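Local coordinates for macrolide export ATP-binding/permease protein MacB (Actinobacillus actinomycetemcomitans, PDB 3FTJ) that probably forms, as a homodimer, the inner-membrane ABC transporter of the MacAB-TdeA efflux system that confers macrolide resistance, this chain being the transporter's periplasmic region, at residues N14-F19 against V178-D183; I49-P54 against G78-D83; L89-L94 against I138-D143; V108-A113 against N155-Y160. All blocks are in the same frame, centred on the assembly; numbering follows the deposited sequence.

In the fold
All four contacts lie in the MacB-like periplasmic core domain and reach one curled mixed sheet. Contact 1 pairs strand 15-20 with strand 175-180, whose other neighbour is strand 49-64, the strand used by contact 2. Contacts 3 and 4, with centres about 9 Å apart, lie on neighbouring strands, 133-141 in the first and 106-110 in the second, and sit some 22 to 24 Å from contact 1. Contacts 2 and 4 are buried: the first is loop against strand around a bound water, the second regular antiparallel pairing beside a capped helix. Contacts 1 and 3 are partly buried ladders with charged side chains at their margins, contact 3 being the irregular one, with a bulge and exposed residues.

Contact 1 of 4, residues N14-F19 against V178-D183; sequences NTMTIF and VKISDD
An antiparallel pair of strands in the mixed sheet of the periplasmic core domain, 15-20 beside 175-180, makes this contact, and helix 186-201 packs on one face of it. Three backbone hydrogen bonds join the segments. Ile180 N gives to Asn14 O at 2.7 Å, nearly along the C=O axis, and Val178 N meets Met16 O as directly at 2.8 Å; in return Met16 N reaches Val178 O, at 3.1 Å and in the carbonyl plane. Between these bonds Thr15 and Lys179 form a non-hydrogen-bonded pair, with Thr15 CA 3.3 Å from Val178 O in a CA-H...O contact. On the helix-covered face Met16 runs out extended beyond CG; its CB touches Val178 CG2 at 4.0 Å and its methyl CE lies 4.2 Å from Ile180 CG1, while Ile18 CD1 meets Val178 CG1 obliquely. The other face is mixed: Lys179, bent at chi2 (-72°), crosses Thr15 CG2 and Asn14 CB obliquely before NZ ends 2.9 Å from Asp182 OD2, on its syn lone pair. That oxygen also accepts from Gln50 NE2. This salt bridge probably offsets the lysine charge within its own segment, leaving an apolar face toward the helix and a more polar one beside Thr15 and Lys179.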
loop_
_atom_site.group_PDB
_atom_site.type_symbol
_atom_site.label_atom_id
_atom_site.label_comp_id
_atom_site.label_asym_id
_atom_site.label_seq_id
_atom_site.Cartn_x
_atom_site.Cartn_y
_atom_site.Cartn_z
ATOM N N ASN A 14 2.482 15.041 -4.225
ATOM C CA ASN A 14 1.223 14.841 -4.938
ATOM C C ASN A 14 0.493 13.567 -4.515
ATOM O O ASN A 14 -0.498 13.177 -5.136
ATOM C CB ASN A 14 1.448 14.857 -6.453
ATOM C CG ASN A 14 1.350 16.260 -7.043
ATOM O OD1 ASN A 14 0.513 17.068 -6.629
ATOM N ND2 ASN A 14 2.203 16.552 -8.023
ATOM N N THR A 15 0.983 12.926 -3.458
ATOM C CA THR A 15 0.333 11.744 -2.913
ATOM C C THR A 15 -0.030 11.929 -1.444
ATOM O O THR A 15 0.674 12.607 -0.698
ATOM C CB THR A 15 1.228 10.504 -3.028
ATOM O OG1 THR A 15 2.372 10.670 -2.187
ATOM C CG2 THR A 15 1.681 10.303 -4.466
ATOM N N MET A 16 -1.139 11.325 -1.037
ATOM C CA MET A 16 -1.547 11.327 0.359
ATOM C C MET A 16 -1.948 9.918 0.724
ATOM O O MET A 16 -2.551 9.222 -0.089
ATOM C CB MET A 16 -2.739 12.248 0.576
ATOM C CG MET A 16 -2.478 13.675 0.173
ATOM S SD MET A 16 -3.933 14.703 0.399
ATOM C CE MET A 16 -3.279 16.265 -0.192
ATOM N N THR A 17 -1.612 9.502 1.943
ATOM C CA THR A 17 -1.981 8.179 2.433
ATOM C C THR A 17 -2.941 8.322 3.602
ATOM O O THR A 17 -2.648 9.008 4.584
ATOM C CB THR A 17 -0.744 7.361 2.866
ATOM O OG1 THR A 17 0.182 7.277 1.772
ATOM C CG2 THR A 17 -1.145 5.942 3.300
ATOM N N ILE A 18 -4.096 7.683 3.482
ATOM C CA ILE A 18 -5.106 7.709 4.525
ATOM C C ILE A 18 -5.010 6.448 5.391
ATOM O O ILE A 18 -4.999 5.331 4.871
ATOM C CB ILE A 18 -6.499 7.823 3.908
ATOM C CG1 ILE A 18 -6.514 8.962 2.884
ATOM C CG2 ILE A 18 -7.544 8.052 4.989
ATOM C CD1 ILE A 18 -7.403 8.711 1.709
ATOM N N PHE A 19 -4.933 6.641 6.706
ATOM C CA PHE A 19 -4.758 5.556 7.669
ATOM C C PHE A 19 -5.917 5.496 8.660
ATOM O O PHE A 19 -6.497 6.520 8.999
ATOM C CB PHE A 19 -3.483 5.777 8.486
ATOM C CG PHE A 19 -2.216 5.593 7.710
ATOM C CD1 PHE A 19 -1.668 4.336 7.542
ATOM C CD2 PHE A 19 -1.560 6.681 7.166
ATOM C CE1 PHE A 19 -0.500 4.163 6.833
ATOM C CE2 PHE A 19 -0.389 6.512 6.460
ATOM C CZ PHE A 19 0.141 5.253 6.297
ATOM N N VAL A 178 -3.726 7.887 -2.283
ATOM C CA VAL A 178 -4.320 8.553 -3.433
ATOM C C VAL A 178 -3.263 9.401 -4.131
ATOM O O VAL A 178 -2.405 9.999 -3.481
ATOM C CB VAL A 178 -5.526 9.458 -3.042
ATOM C CG1 VAL A 178 -6.554 8.688 -2.219
ATOM C CG2 VAL A 178 -5.061 10.674 -2.285
ATOM N N LYS A 179 -3.317 9.430 -5.458
ATOM C CA LYS A 179 -2.471 10.324 -6.232
ATOM C C LYS A 179 -3.343 11.496 -6.626
ATOM O O LYS A 179 -4.388 11.318 -7.256
ATOM C CB LYS A 179 -1.938 9.625 -7.479
ATOM C CG LYS A 179 -0.533 10.049 -7.900
ATOM C CD LYS A 179 -0.499 11.456 -8.480
ATOM C CE LYS A 179 0.856 11.737 -9.130
ATOM N NZ LYS A 179 0.932 13.082 -9.774
ATOM N N ILE A 180 -2.915 12.689 -6.229
ATOM C CA ILE A 180 -3.669 13.914 -6.466
ATOM C C ILE A 180 -3.459 14.421 -7.896
ATOM O O ILE A 180 -2.359 14.315 -8.444
ATOM C CB ILE A 180 -3.252 14.997 -5.441
ATOM C CG1 ILE A 180 -3.864 14.692 -4.077
ATOM C CG2 ILE A 180 -3.685 16.366 -5.878
ATOM C CD1 ILE A 180 -5.368 14.545 -4.113
ATOM N N SER A 181 -4.523 14.939 -8.505
ATOM C CA SER A 181 -4.421 15.565 -9.822
ATOM C C SER A 181 -3.282 16.579 -9.824
ATOM O O SER A 181 -3.115 17.346 -8.874
ATOM C CB SER A 181 -5.736 16.254 -10.216
ATOM O OG SER A 181 -6.796 15.318 -10.353
ATOM N N ASP A 182 -2.500 16.574 -10.896
ATOM C CA ASP A 182 -1.350 17.460 -11.010
ATOM C C ASP A 182 -1.742 18.935 -10.868
ATOM O O ASP A 182 -0.982 19.736 -10.325
ATOM C CB ASP A 182 -0.633 17.227 -12.347
ATOM C CG ASP A 182 -0.346 15.752 -12.616
ATOM O OD1 ASP A 182 -0.131 15.395 -13.798
ATOM O OD2 ASP A 182 -0.336 14.951 -11.652
ATOM N N ASP A 183 -2.933 19.286 -11.344
ATOM C CA ASP A 183 -3.338 20.690 -11.402
ATOM C C ASP A 183 -4.271 21.150 -10.275
ATOM O O ASP A 183 -5.011 22.117 -10.447
ATOM C CB ASP A 183 -3.961 21.017 -12.769
ATOM C CG ASP A 183 -5.161 20.139 -13.095
ATOM O OD1 ASP A 183 -5.902 19.767 -12.160
ATOM O OD2 ASP A 183 -5.363 19.819 -14.289
#

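Contact 2 of 4, residues I49-P54 against G78-D83; sequences IQSVTP and GEQYFD
Thr53 carries this contact, with each branch of its side chain given a separate task. With OG1 beside the backbone N (chi1 -58°), methyl CG2 stands anti to that N and lies 3.4 Å from Gly78 N and 3.6 Å from Tyr81 CB, reaching the tyrosine ring at its edge, in the ring plane. Hydroxyl OG1 instead sits beside Gln80 CB and hydrogen-bonds with a water at 3.2 Å. The same water accepts from Gln80 N at 2.7 Å and donates to Val52 O at 3.1 Å, so three bonds hold it between strand and turn. Two residues earlier, Ser51 CB meets Gln80 CG at 3.7 Å. Gly78 N makes a weak, bent bond to Pro54 O (3.3 Å, 125°). Outside this shell, a type I turn from Gly78 to Tyr81, closed by Tyr81 N to Gly78 O, leads strand 67-77 into helix 81-85 and presents Gln80 N to the water. Gly78, without a side chain, lets the turn lie close, its CA 4.0 Å from Pro54 CD. Gln50 and Ser51 both face Lys179 in a classic bulge. With direct bonding so weak, the join probably relies on the water and on methyl packing.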
loop_
_atom_site.group_PDB
_atom_site.type_symbol
_atom_site.label_atom_id
_atom_site.label_comp_id
_atom_site.label_asym_id
_atom_site.label_seq_id
_atom_site.Cartn_x
_atom_site.Cartn_y
_atom_site.Cartn_z
ATOM N N ILE A 49 -8.812 13.345 -8.217
ATOM C CA ILE A 49 -8.023 12.175 -7.843
ATOM C C ILE A 49 -7.594 11.366 -9.070
ATOM O O ILE A 49 -8.421 10.973 -9.888
ATOM C CB ILE A 49 -8.785 11.286 -6.832
ATOM C CG1 ILE A 49 -8.812 11.962 -5.461
ATOM C CG2 ILE A 49 -8.126 9.912 -6.715
ATOM C CD1 ILE A 49 -9.752 11.310 -4.464
ATOM N N GLN A 50 -6.293 11.131 -9.190
ATOM C CA GLN A 50 -5.722 10.478 -10.365
ATOM C C GLN A 50 -5.630 8.953 -10.218
ATOM O O GLN A 50 -5.808 8.213 -11.185
ATOM C CB GLN A 50 -4.341 11.067 -10.667
ATOM C CG GLN A 50 -3.626 10.404 -11.825
ATOM C CD GLN A 50 -2.328 11.104 -12.195
ATOM O OE1 GLN A 50 -1.578 10.635 -13.054
ATOM N NE2 GLN A 50 -2.057 12.235 -11.548
ATOM N N SER A 51 -5.339 8.484 -9.010
ATOM C CA SER A 51 -5.335 7.050 -8.745
ATOM C C SER A 51 -5.512 6.760 -7.263
ATOM O O SER A 51 -5.193 7.587 -6.409
ATOM C CB SER A 51 -4.048 6.399 -9.251
ATOM O OG SER A 51 -2.954 6.697 -8.399
ATOM N N VAL A 52 -6.026 5.572 -6.976
ATOM C CA VAL A 52 -6.292 5.138 -5.613
ATOM C C VAL A 52 -5.740 3.727 -5.399
ATOM O O VAL A 52 -6.042 2.810 -6.167
ATOM C CB VAL A 52 -7.799 5.143 -5.343
ATOM C CG1 VAL A 52 -8.099 4.658 -3.932
ATOM C CG2 VAL A 52 -8.368 6.547 -5.581
ATOM N N THR A 53 -4.939 3.559 -4.352
ATOM C CA THR A 53 -4.341 2.267 -4.041
ATOM C C THR A 53 -4.696 1.796 -2.639
ATOM O O THR A 53 -4.211 2.349 -1.658
ATOM C CB THR A 53 -2.818 2.345 -4.151
ATOM O OG1 THR A 53 -2.472 2.773 -5.473
ATOM C CG2 THR A 53 -2.197 0.993 -3.872
ATOM N N PRO A 54 -5.554 0.777 -2.540
ATOM C CA PRO A 54 -5.895 0.170 -1.247
ATOM C C PRO A 54 -4.690 -0.600 -0.715
ATOM O O PRO A 54 -3.876 -1.055 -1.509
ATOM C CB PRO A 54 -7.029 -0.801 -1.599
ATOM C CG PRO A 54 -7.498 -0.386 -2.977
ATOM C CD PRO A 54 -6.300 0.175 -3.658
ATOM N N GLY A 78 -3.160 -2.142 -4.581
ATOM C CA GLY A 78 -3.703 -1.826 -5.891
ATOM C C GLY A 78 -2.680 -1.827 -7.019
ATOM O O GLY A 78 -1.473 -1.736 -6.785
ATOM N N GLU A 79 -3.176 -1.908 -8.252
ATOM C CA GLU A 79 -2.342 -1.842 -9.460
ATOM C C GLU A 79 -1.325 -0.692 -9.475
ATOM O O GLU A 79 -0.191 -0.879 -9.900
ATOM C CB GLU A 79 -3.238 -1.764 -10.700
ATOM C CG GLU A 79 -2.505 -1.403 -11.979
ATOM C CD GLU A 79 -3.374 -1.595 -13.205
ATOM O OE1 GLU A 79 -4.609 -1.420 -13.087
ATOM O OE2 GLU A 79 -2.825 -1.935 -14.279
ATOM N N GLN A 80 -1.727 0.488 -9.006
ATOM C CA GLN A 80 -0.856 1.671 -9.030
ATOM C C GLN A 80 0.145 1.730 -7.881
ATOM O O GLN A 80 0.900 2.700 -7.759
ATOM C CB GLN A 80 -1.682 2.971 -9.043
ATOM C CG GLN A 80 -2.600 3.142 -10.251
ATOM C CD GLN A 80 -1.889 2.855 -11.565
ATOM O OE1 GLN A 80 -0.794 3.356 -11.819
ATOM N NE2 GLN A 80 -2.512 2.034 -12.405
ATOM N N TYR A 81 0.158 0.702 -7.037
ATOM C CA TYR A 81 1.010 0.733 -5.853
ATOM C C TYR A 81 2.485 0.964 -6.187
ATOM O O TYR A 81 3.147 1.788 -5.561
ATOM C CB TYR A 81 0.857 -0.542 -5.015
ATOM C CG TYR A 81 1.737 -0.547 -3.784
ATOM C CD1 TYR A 81 2.997 -1.109 -3.818
ATOM C CD2 TYR A 81 1.308 0.032 -2.593
ATOM C CE1 TYR A 81 3.813 -1.109 -2.701
ATOM C CE2 TYR A 81 2.115 0.033 -1.468
ATOM C CZ TYR A 81 3.370 -0.538 -1.530
ATOM O OH TYR A 81 4.194 -0.544 -0.426
ATOM N N PHE A 82 3.003 0.237 -7.168
ATOM C CA PHE A 82 4.433 0.290 -7.453
ATOM C C PHE A 82 4.867 1.653 -7.976
ATOM O O PHE A 82 5.930 2.159 -7.610
ATOM C CB PHE A 82 4.823 -0.822 -8.424
ATOM C CG PHE A 82 4.382 -2.180 -7.973
ATOM C CD1 PHE A 82 5.088 -2.857 -6.996
ATOM C CD2 PHE A 82 3.245 -2.761 -8.501
ATOM C CE1 PHE A 82 4.682 -4.112 -6.570
ATOM C CE2 PHE A 82 2.836 -4.010 -8.078
ATOM C CZ PHE A 82 3.556 -4.682 -7.105
ATOM N N ASP A 83 4.032 2.248 -8.817
ATOM C CA ASP A 83 4.318 3.564 -9.365
ATOM C C ASP A 83 4.346 4.644 -8.282
ATOM O O ASP A 83 5.286 5.432 -8.200
ATOM C CB ASP A 83 3.290 3.923 -10.443
ATOM C CG ASP A 83 3.535 5.301 -11.046
ATOM O OD1 ASP A 83 4.719 5.652 -11.268
ATOM O OD2 ASP A 83 2.543 6.026 -11.293
HETATM O O HOH W 1 -3.985 0.923 -7.544
#

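Contact 3 of 4, residues L89-L94 against I138-D143; sequences LKQGRL and IGVVSD
Val140 O is the best-held polar atom, gripped twice from segment 89-94: Lys90 N meets it at 2.8 Å, almost straight (169°) and in the carbonyl plane, and Gln91 N adds a weak bond at 3.4 Å. Two successive donors on one carbonyl mark a classic beta bulge, shifting the register by one between Leu89-Val141 and Gln91-Val140. The return bond, Val140 N to Gln91 O, spans 3.0 Å with the donor above the carbonyl plane. The chain turns a corner at Gln91, within the bulge, and beyond it two glycines face each other, Gly92 CA and Gly139 CA being 4.2 Å apart, a closeness that the absence of side chains permits. Gly92 also has positive phi (71°). Arg93 N then donates to Ile138 O at 2.9 Å. The short strand 89-90 is thus laid along the end of strand 133-141, whose other side pairs with strand 106-110. Arg93 runs extended from CG to NE and spreads its guanidinium over Ile138, whose methyl CD1 sits 3.4 Å above the plane, over its centre; NH1 is salt-bridged to Asp99 of helix 97-102. Leu94 CD2 presses on Val141 CG1 at 3.4 Å, tighter than usual, and crosses it at about a right angle beside Phe82. Lys90, bent at chi2, drapes its CG and CE over Ser142, whose OG bonds to Lys88 N.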
loop_
_atom_site.group_PDB
_atom_site.type_symbol
_atom_site.label_atom_id
_atom_site.label_comp_id
_atom_site.label_asym_id
_atom_site.label_seq_id
_atom_site.Cartn_x
_atom_site.Cartn_y
_atom_site.Cartn_z
ATOM N N LEU A 89 10.265 -1.735 -11.511
ATOM C CA LEU A 89 10.259 -3.105 -12.019
ATOM C C LEU A 89 11.679 -3.484 -12.432
ATOM O O LEU A 89 12.314 -2.771 -13.206
ATOM C CB LEU A 89 9.299 -3.255 -13.203
ATOM C CG LEU A 89 9.228 -4.635 -13.881
ATOM C CD1 LEU A 89 8.774 -5.717 -12.914
ATOM C CD2 LEU A 89 8.305 -4.604 -15.087
ATOM N N LYS A 90 12.176 -4.596 -11.902
ATOM C CA LYS A 90 13.525 -5.058 -12.198
ATOM C C LYS A 90 13.505 -6.303 -13.068
ATOM O O LYS A 90 14.487 -6.601 -13.747
ATOM C CB LYS A 90 14.292 -5.364 -10.908
ATOM C CG LYS A 90 14.614 -4.138 -10.067
ATOM C CD LYS A 90 15.375 -3.100 -10.887
ATOM C CE LYS A 90 15.490 -1.774 -10.152
ATOM N NZ LYS A 90 16.055 -0.701 -11.026
ATOM N N GLN A 91 12.393 -7.033 -13.048
ATOM C CA GLN A 91 12.318 -8.311 -13.746
ATOM C C GLN A 91 10.883 -8.854 -13.809
ATOM O O GLN A 91 10.092 -8.650 -12.890
ATOM C CB GLN A 91 13.244 -9.322 -13.060
ATOM C CG GLN A 91 13.245 -10.683 -13.700
ATOM C CD GLN A 91 14.039 -11.698 -12.909
ATOM O OE1 GLN A 91 14.583 -11.395 -11.843
ATOM N NE2 GLN A 91 14.111 -12.919 -13.427
ATOM N N GLY A 92 10.550 -9.543 -14.896
ATOM C CA GLY A 92 9.206 -10.069 -15.079
ATOM C C GLY A 92 8.189 -8.979 -15.358
ATOM O O GLY A 92 8.402 -8.131 -16.225
ATOM N N ARG A 93 7.075 -8.998 -14.633
ATOM C CA ARG A 93 6.019 -8.012 -14.829
ATOM C C ARG A 93 5.381 -7.586 -13.500
ATOM O O ARG A 93 5.571 -8.238 -12.470
ATOM C CB ARG A 93 4.938 -8.564 -15.757
ATOM C CG ARG A 93 4.007 -9.576 -15.089
ATOM C CD ARG A 93 2.927 -10.062 -16.040
ATOM N NE ARG A 93 2.033 -11.058 -15.445
ATOM C CZ ARG A 93 0.968 -10.770 -14.698
ATOM N NH1 ARG A 93 0.665 -9.507 -14.429
ATOM N NH2 ARG A 93 0.207 -11.747 -14.212
ATOM N N LEU A 94 4.627 -6.490 -13.539
ATOM C CA LEU A 94 3.873 -6.006 -12.386
ATOM C C LEU A 94 2.424 -6.481 -12.469
ATOM O O LEU A 94 2.016 -7.083 -13.468
ATOM C CB LEU A 94 3.896 -4.475 -12.328
ATOM C CG LEU A 94 5.252 -3.776 -12.233
ATOM C CD1 LEU A 94 5.052 -2.272 -12.108
ATOM C CD2 LEU A 94 6.058 -4.309 -11.059
ATOM N N ILE A 138 5.473 -13.417 -10.299
ATOM C CA ILE A 138 5.377 -12.895 -11.659
ATOM C C ILE A 138 6.410 -11.802 -11.941
ATOM O O ILE A 138 6.649 -11.450 -13.098
ATOM C CB ILE A 138 3.948 -12.356 -11.989
ATOM C CG1 ILE A 138 3.550 -11.221 -11.037
ATOM C CG2 ILE A 138 2.918 -13.468 -11.945
ATOM C CD1 ILE A 138 2.351 -10.410 -11.531
ATOM N N GLY A 139 7.035 -11.278 -10.892
ATOM C CA GLY A 139 7.975 -10.192 -11.067
ATOM C C GLY A 139 8.725 -9.808 -9.808
ATOM O O GLY A 139 8.510 -10.389 -8.735
ATOM N N VAL A 140 9.602 -8.815 -9.955
ATOM C CA VAL A 140 10.460 -8.331 -8.882
ATOM C C VAL A 140 10.620 -6.823 -9.018
ATOM O O VAL A 140 10.836 -6.321 -10.120
ATOM C CB VAL A 140 11.868 -8.962 -8.969
ATOM C CG1 VAL A 140 12.752 -8.474 -7.827
ATOM C CG2 VAL A 140 11.774 -10.469 -8.955
ATOM N N VAL A 141 10.509 -6.104 -7.905
ATOM C CA VAL A 141 10.704 -4.657 -7.905
ATOM C C VAL A 141 11.832 -4.267 -6.955
ATOM O O VAL A 141 12.235 -5.056 -6.099
ATOM C CB VAL A 141 9.430 -3.902 -7.473
ATOM C CG1 VAL A 141 8.343 -4.022 -8.534
ATOM C CG2 VAL A 141 8.934 -4.413 -6.124
ATOM N N SER A 142 12.353 -3.055 -7.112
ATOM C CA SER A 142 13.318 -2.531 -6.156
ATOM C C SER A 142 12.599 -2.336 -4.822
ATOM O O SER A 142 11.372 -2.234 -4.787
ATOM C CB SER A 142 13.888 -1.207 -6.647
ATOM O OG SER A 142 12.863 -0.238 -6.753
ATOM N N ASP A 143 13.339 -2.291 -3.723
ATOM C CA ASP A 143 12.687 -2.206 -2.418
ATOM C C ASP A 143 12.542 -0.793 -1.858
ATOM O O ASP A 143 13.055 0.172 -2.423
ATOM C CB ASP A 143 13.361 -3.123 -1.395
ATOM C CG ASP A 143 14.832 -3.298 -1.647
ATOM O OD1 ASP A 143 15.490 -2.306 -2.020
ATOM O OD2 ASP A 143 15.328 -4.429 -1.469
#

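Contact 4 of 4, residues V108-A113 against N155-Y160; sequences VLDESA and NLYSPY
Strands 108-110 and 155-159 run antiparallel at 158°, 4.9 Å apart at closest, with Val108 and Tyr157 as the hydrogen-bonded pair. Val108 N reaches Tyr157 O at 2.7 Å and Tyr157 N returns to Val108 O at 2.9 Å, both in the carbonyl plane; Asp110 N donates to Asn155 O at 3.2 Å. On one face Leu109 and Leu156 lie side by side, CD2 to CD2 at 3.5 Å, and Ala113 CB comes in from the helix to touch the same Leu156 methyl. On the other face Val108 and Tyr157 meet CB to CB, the tyrosine ring lying among Tyr75 and Tyr81. Asp110 is the N-cap of helix 111-118, which follows the strand. Held anti to the backbone N (chi1 -174°), its carboxylate splits its work: OD2 accepts from Ser112 N (2.7 Å) and Ser112 OG, though its position is less certain, while OD1 receives Asn155 ND2 at 3.2 Å. This amide hydrogen comes almost straight, yet meets OD1 from above the carboxylate plane, the two flat groups being turned 48° apart. The closeness of Asp143 OD2 to Asp110 OD2, if the positions hold, may favour a proton on one of them, while the helix N-terminus would favour the charged form.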
loop_
_atom_site.group_PDB
_atom_site.type_symbol
_atom_site.label_atom_id
_atom_site.label_comp_id
_atom_site.label_asym_id
_atom_site.label_seq_id
_atom_site.Cartn_x
_atom_site.Cartn_y
_atom_site.Cartn_z
ATOM N N VAL A 108 4.406 -10.167 -6.534
ATOM C CA VAL A 108 5.584 -9.439 -6.976
ATOM C C VAL A 108 6.557 -9.341 -5.800
ATOM O O VAL A 108 6.184 -8.902 -4.716
ATOM C CB VAL A 108 5.216 -8.034 -7.513
ATOM C CG1 VAL A 108 6.466 -7.215 -7.783
ATOM C CG2 VAL A 108 4.361 -8.154 -8.783
ATOM N N LEU A 109 7.801 -9.768 -6.008
ATOM C CA LEU A 109 8.784 -9.783 -4.934
ATOM C C LEU A 109 9.566 -8.481 -4.794
ATOM O O LEU A 109 9.801 -7.751 -5.758
ATOM C CB LEU A 109 9.762 -10.943 -5.104
ATOM C CG LEU A 109 9.178 -12.352 -5.090
ATOM C CD1 LEU A 109 10.318 -13.360 -5.068
ATOM C CD2 LEU A 109 8.273 -12.541 -3.891
ATOM N N ASP A 110 9.954 -8.211 -3.559
ATOM C CA ASP A 110 10.905 -7.169 -3.222
ATOM C C ASP A 110 12.295 -7.633 -3.664
ATOM O O ASP A 110 12.558 -8.830 -3.752
ATOM C CB ASP A 110 10.873 -7.000 -1.703
ATOM C CG ASP A 110 11.701 -5.866 -1.222
ATOM O OD1 ASP A 110 11.116 -4.900 -0.680
ATOM O OD2 ASP A 110 12.938 -5.942 -1.376
ATOM N N GLU A 111 13.182 -6.688 -3.946
ATOM C CA GLU A 111 14.553 -7.011 -4.316
ATOM C C GLU A 111 15.181 -7.917 -3.261
ATOM O O GLU A 111 15.723 -8.985 -3.570
ATOM C CB GLU A 111 15.370 -5.725 -4.440
ATOM C CG GLU A 111 16.632 -5.853 -5.250
ATOM C CD GLU A 111 16.374 -5.726 -6.737
ATOM O OE1 GLU A 111 15.428 -6.380 -7.227
ATOM O OE2 GLU A 111 17.119 -4.978 -7.414
ATOM N N SER A 112 15.095 -7.494 -2.009
ATOM C CA SER A 112 15.703 -8.250 -0.925
ATOM C C SER A 112 14.946 -9.544 -0.617
ATOM O O SER A 112 15.524 -10.492 -0.080
ATOM C CB SER A 112 15.854 -7.382 0.328
ATOM O OG SER A 112 14.625 -6.772 0.674
ATOM N N ALA A 113 13.661 -9.590 -0.963
ATOM C CA ALA A 113 12.887 -10.818 -0.807
ATOM C C ALA A 113 13.377 -11.856 -1.816
ATOM O O ALA A 113 13.603 -13.019 -1.465
ATOM C CB ALA A 113 11.390 -10.553 -0.991
ATOM N N ASN A 155 9.197 -8.654 1.739
ATOM C CA ASN A 155 7.977 -8.032 1.276
ATOM C C ASN A 155 7.487 -8.727 0.016
ATOM O O ASN A 155 8.246 -8.901 -0.941
ATOM C CB ASN A 155 8.213 -6.545 1.022
ATOM C CG ASN A 155 8.679 -5.812 2.273
ATOM O OD1 ASN A 155 8.016 -5.846 3.307
ATOM N ND2 ASN A 155 9.827 -5.153 2.184
ATOM N N LEU A 156 6.225 -9.149 0.035
ATOM C CA LEU A 156 5.566 -9.668 -1.160
ATOM C C LEU A 156 4.334 -8.818 -1.474
ATOM O O LEU A 156 3.602 -8.429 -0.566
ATOM C CB LEU A 156 5.146 -11.128 -0.983
ATOM C CG LEU A 156 6.092 -12.167 -0.370
ATOM C CD1 LEU A 156 5.835 -13.501 -1.049
ATOM C CD2 LEU A 156 7.545 -11.806 -0.509
ATOM N N TYR A 157 4.101 -8.548 -2.756
ATOM C CA TYR A 157 2.983 -7.707 -3.171
ATOM C C TYR A 157 2.012 -8.447 -4.074
ATOM O O TYR A 157 2.399 -8.993 -5.103
ATOM C CB TYR A 157 3.494 -6.455 -3.882
ATOM C CG TYR A 157 4.519 -5.694 -3.073
ATOM C CD1 TYR A 157 4.131 -4.866 -2.034
ATOM C CD2 TYR A 157 5.870 -5.814 -3.342
ATOM C CE1 TYR A 157 5.057 -4.167 -1.288
ATOM C CE2 TYR A 157 6.809 -5.121 -2.598
ATOM C CZ TYR A 157 6.392 -4.297 -1.574
ATOM O OH TYR A 157 7.314 -3.602 -0.833
ATOM N N SER A 158 0.744 -8.437 -3.686
ATOM C CA SER A 158 -0.295 -9.201 -4.358
ATOM C C SER A 158 -1.514 -8.294 -4.493
ATOM O O SER A 158 -1.598 -7.278 -3.804
ATOM C CB SER A 158 -0.613 -10.441 -3.514
ATOM O OG SER A 158 -1.366 -11.399 -4.221
ATOM N N PRO A 159 -2.461 -8.630 -5.388
ATOM C CA PRO A 159 -3.616 -7.731 -5.518
ATOM C C PRO A 159 -4.419 -7.674 -4.231
ATOM O O PRO A 159 -4.615 -8.719 -3.595
ATOM C CB PRO A 159 -4.454 -8.393 -6.622
ATOM C CG PRO A 159 -3.475 -9.224 -7.402
ATOM C CD PRO A 159 -2.501 -9.727 -6.370
ATOM N N TYR A 160 -4.878 -6.481 -3.851
ATOM C CA TYR A 160 -5.698 -6.321 -2.649
ATOM C C TYR A 160 -6.887 -7.278 -2.666
ATOM O O TYR A 160 -7.296 -7.780 -1.620
ATOM C CB TYR A 160 -6.189 -4.872 -2.478
ATOM C CG TYR A 160 -7.208 -4.408 -3.517
ATOM C CD1 TYR A 160 -8.542 -4.774 -3.426
ATOM C CD2 TYR A 160 -6.823 -3.606 -4.591
ATOM C CE1 TYR A 160 -9.479 -4.359 -4.387
ATOM C CE2 TYR A 160 -7.745 -3.181 -5.553
ATOM C CZ TYR A 160 -9.073 -3.565 -5.443
ATOM O OH TYR A 160 -9.995 -3.146 -6.382
#